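Local coordinates for BH1408 protein (Bacillus halodurans, PDB 4E0A), which probably transfers an acetyl group to an amine as a member of the GNAT family of N-acetyltransferases, at the interface of chains A and B. Sequence-based numbering; all coordinates share one arbitrary frame. Chains: chain A/B, BH1408 protein.

Contact 1: the interface of chains A and B. Residues chain A 29, 32, 130-131, 151, 153; chain B 86, 147-148.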
# COMPACT_ATOMS: atom_id res chain seq x y z
N ARG A 29 14.93 -4.12 7.26
CA ARG A 29 13.68 -3.96 8.00
C ARG A 29 13.34 -5.27 8.71
O ARG A 29 12.34 -5.92 8.37
CB ARG A 29 12.53 -3.57 7.06
CG ARG A 29 12.57 -2.13 6.52
CD ARG A 29 12.68 -1.09 7.63
NE ARG A 29 11.55 -1.10 8.56
CZ ARG A 29 10.49 -0.30 8.47
NH1 ARG A 29 10.38 0.57 7.47
NH2 ARG A 29 9.51 -0.38 9.37
N ILE A 32 9.86 -5.98 10.20
CA ILE A 32 8.76 -6.39 9.34
C ILE A 32 9.04 -7.79 8.79
O ILE A 32 8.16 -8.66 8.79
CB ILE A 32 8.55 -5.37 8.17
CG1 ILE A 32 8.11 -4.01 8.74
CG2 ILE A 32 7.53 -5.88 7.15
CD1 ILE A 32 7.72 -2.98 7.69
N TYR A 130 9.72 -1.02 -0.95
CA TYR A 130 10.09 -0.46 0.36
C TYR A 130 11.02 0.73 0.25
O TYR A 130 11.89 0.78 -0.63
CB TYR A 130 10.64 -1.55 1.29
CG TYR A 130 9.50 -2.32 1.90
CD1 TYR A 130 8.87 -3.32 1.18
CD2 TYR A 130 9.01 -1.99 3.16
CE1 TYR A 130 7.81 -4.00 1.71
CE2 TYR A 130 7.94 -2.67 3.70
CZ TYR A 130 7.34 -3.68 2.97
OH TYR A 130 6.27 -4.38 3.48
N ASP A 131 10.83 1.69 1.16
CA ASP A 131 11.50 3.00 1.09
C ASP A 131 13.03 2.90 1.08
O ASP A 131 13.70 3.69 0.43
CB ASP A 131 11.01 3.88 2.25
CG ASP A 131 11.73 5.23 2.33
OD1 ASP A 131 11.57 6.05 1.41
OD2 ASP A 131 12.43 5.48 3.34
N THR A 151 2.82 4.39 2.01
CA THR A 151 2.48 4.02 3.37
C THR A 151 3.43 4.73 4.30
O THR A 151 4.65 4.64 4.16
CB THR A 151 2.65 2.51 3.59
OG1 THR A 151 1.83 1.80 2.66
CG2 THR A 151 2.28 2.14 5.03
N GLU A 153 4.62 5.57 8.37
CA GLU A 153 4.72 4.86 9.64
C GLU A 153 5.30 5.72 10.76
O GLU A 153 6.16 6.59 10.55
CB GLU A 153 5.59 3.60 9.49
CG GLU A 153 7.01 3.89 9.07
CD GLU A 153 7.83 2.64 8.83
OE1 GLU A 153 7.40 1.54 9.24
OE2 GLU A 153 8.92 2.75 8.21
N ARG B 86 2.81 -8.62 13.66
CA ARG B 86 2.83 -7.18 13.84
C ARG B 86 1.48 -6.64 14.26
O ARG B 86 0.45 -7.04 13.74
CB ARG B 86 3.31 -6.51 12.55
CG ARG B 86 3.83 -5.11 12.76
CD ARG B 86 5.11 -4.89 11.97
NE ARG B 86 5.45 -3.47 11.93
CZ ARG B 86 4.84 -2.61 11.13
NH1 ARG B 86 3.88 -3.03 10.32
NH2 ARG B 86 5.18 -1.33 11.13
N CYS B 147 8.18 7.52 5.32
CA CYS B 147 7.73 6.55 4.34
C CYS B 147 8.24 5.16 4.69
O CYS B 147 9.43 4.97 4.92
CB CYS B 147 8.19 6.92 2.93
SG CYS B 147 7.52 5.81 1.68
N GLN B 148 7.32 4.21 4.73
CA GLN B 148 7.67 2.81 4.91
C GLN B 148 7.86 2.16 3.55
O GLN B 148 8.86 1.50 3.28
CB GLN B 148 6.54 2.08 5.62
CG GLN B 148 6.82 0.60 5.86
CD GLN B 148 5.61 -0.11 6.39
OE1 GLN B 148 4.82 -0.66 5.62
NE2 GLN B 148 5.42 -0.07 7.70
O HOH W 1 10.99 3.95 7.47
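The backbone of B:Gln148 is held on both sides by chain A: its N donates to the carbonyl O of A:Thr151 at 2.8 Å, and its O accepts from the N of A:Asp131 at 2.9 Å. This is part of a two-fold interface between two copies of an acetyltransferase-family protein. In the side chain of B:Gln148, CG lies opposite the backbone N (chi1 -179°), and the extended chain carries the amide out to A:Glu153. It lies alongside A:Tyr130, pointing the same way, with the amide plane 22° from the ring plane. It crosses A:Glu153 at about a right angle. The amide NE2 of B:Gln148 donates to carboxylate OE1 of A:Glu153 at 3.0 Å. That bond is nearly straight and lies in the amide plane, but it meets the carboxylate from above. A:Arg29, in the same chain as the glutamate, grips both carboxylate oxygens end-on. Its NH2 bonds OE1 within the guanidinium plane, while NH1 forms a salt bridge to OE2 of A:Glu153 at 2.7 Å. OE1 thus accepts from both chains, and the two-pronged grip probably helps to fix the turn of the carboxylate. CD1 of A:Ile32 lies over one face of the A:Arg29 guanidinium, toward its rim, and also packs 3.8 Å from CD of B:Gln148. A water links OE2 of A:Glu153, at 2.5 Å, to the carbonyl O of B:Cys147, at 3.2 Å.

Contact 2: the interface of chains A and B. Residues chain A 146-149; chain B 151-153.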
# COMPACT_ATOMS: atom_id res chain seq x y z
N ARG A 146 6.06 5.93 -11.61
CA ARG A 146 5.93 7.07 -10.70
C ARG A 146 5.20 6.65 -9.42
O ARG A 146 4.48 5.65 -9.41
CB ARG A 146 5.19 8.23 -11.40
CG ARG A 146 3.74 7.93 -11.73
CD ARG A 146 3.27 8.64 -13.00
NE ARG A 146 3.89 8.08 -14.20
CZ ARG A 146 3.41 8.24 -15.43
NH1 ARG A 146 2.30 8.93 -15.63
NH2 ARG A 146 4.05 7.69 -16.46
N CYS A 147 5.40 7.42 -8.35
CA CYS A 147 4.76 7.11 -7.07
C CYS A 147 3.29 7.48 -7.11
O CYS A 147 2.93 8.62 -7.44
CB CYS A 147 5.45 7.81 -5.90
SG CYS A 147 4.69 7.47 -4.28
N GLN A 148 2.44 6.51 -6.79
CA GLN A 148 1.01 6.74 -6.72
C GLN A 148 0.63 7.20 -5.32
O GLN A 148 -0.05 8.22 -5.13
CB GLN A 148 0.27 5.46 -7.05
CG GLN A 148 -1.23 5.61 -7.10
CD GLN A 148 -1.92 4.27 -7.19
OE1 GLN A 148 -2.30 3.68 -6.18
NE2 GLN A 148 -2.05 3.76 -8.40
N LYS A 149 1.06 6.42 -4.33
CA LYS A 149 0.77 6.71 -2.93
C LYS A 149 1.83 6.03 -2.08
O LYS A 149 2.56 5.16 -2.56
CB LYS A 149 -0.63 6.20 -2.54
CG LYS A 149 -0.85 4.70 -2.81
CD LYS A 149 -2.23 4.25 -2.33
CE LYS A 149 -2.61 2.88 -2.87
NZ LYS A 149 -1.80 1.80 -2.25
N THR B 151 3.53 2.62 -3.38
CA THR B 151 2.94 1.99 -4.55
C THR B 151 3.38 2.79 -5.75
O THR B 151 3.22 4.01 -5.79
CB THR B 151 1.40 2.04 -4.49
OG1 THR B 151 0.94 1.41 -3.29
CG2 THR B 151 0.80 1.33 -5.71
N MSE B 152 3.95 2.09 -6.72
CA MSE B 152 4.39 2.72 -7.95
C MSE B 152 3.49 2.30 -9.07
O MSE B 152 2.90 1.22 -9.03
CB MSE B 152 5.80 2.26 -8.23
CG MSE B 152 6.54 2.36 -6.96
SE MSE B 152 7.59 3.93 -7.17
CE MSE B 152 8.99 2.77 -7.79
N GLU B 153 3.35 3.18 -10.07
CA GLU B 153 2.42 2.94 -11.16
C GLU B 153 3.00 3.33 -12.51
O GLU B 153 3.80 4.27 -12.60
CB GLU B 153 1.11 3.70 -10.94
CG GLU B 153 1.32 5.20 -10.90
CD GLU B 153 0.07 5.99 -10.53
OE1 GLU B 153 -1.06 5.45 -10.60
OE2 GLU B 153 0.23 7.18 -10.15
O HOH W 2 1.33 9.47 -9.91
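B:Thr151 and B:Glu153 bury the most surface here, followed by A:Gln148. They lie where the strands 146-155 of the two chains pair antiparallel. B:Thr151 is tied through both backbone polar atoms: its N donates to the O of A:Lys149, and its O accepts from the N of A:Gln148. Its hydroxyl OG1 also accepts from the side-chain amine NZ of A:Lys149 at 3.0 Å. The lysine chain bends at its last torsion (chi4 71°), which turns NZ toward that hydroxyl. The methyl CG2 of B:Thr151 sits beside the amide oxygen of A:Gln148, and the two side chains point the same way. B:Glu153 pairs by backbone with A:Arg146: its N donates to the arginine O at 2.8 Å, and its O accepts from the arginine N at 3.0 Å. Its side chain crosses that of A:Gln148, and CD of B:Glu153 lies 3.5 Å from CB of A:Gln148. The two flat groups stand 73° apart. NE2 of A:Gln148 donates a hydrogen bond to OE1 of B:Glu153 at 2.9 Å, from above the carboxylate plane. The other oxygen, OE2, shares a water with the O of A:Cys147. Replacing B:Glu153 with an alanine is likely to leave the A:Gln148 amide without this acceptor and freer to turn, and to cost A:Cys147 its water link across the interface. The antiparallel pairing ties the two 146-155 strands together across the two-fold interface and probably helps to hold the dimer.

The C-alpha centres of contact 1 and contact 2 lie about 15 Å apart, and both draw on strand 146-155 of each chain. Residues 147, 148, 151 and 153 take part in both, with the chains exchanged, so part of contact 2 is the two-fold mate of part of contact 1. Contact 1 adds residues from beyond this pair: the loop residues A:Arg29, A:Ile32 and A:Asp131, the end of strand 124-130, and B:Arg86 at the start of strand 86-91 of chain B. Contact 2 is mostly strand pairing. Together they suggest a continuous dimer interface, although the structure alone does not show that the dimer forms in solution.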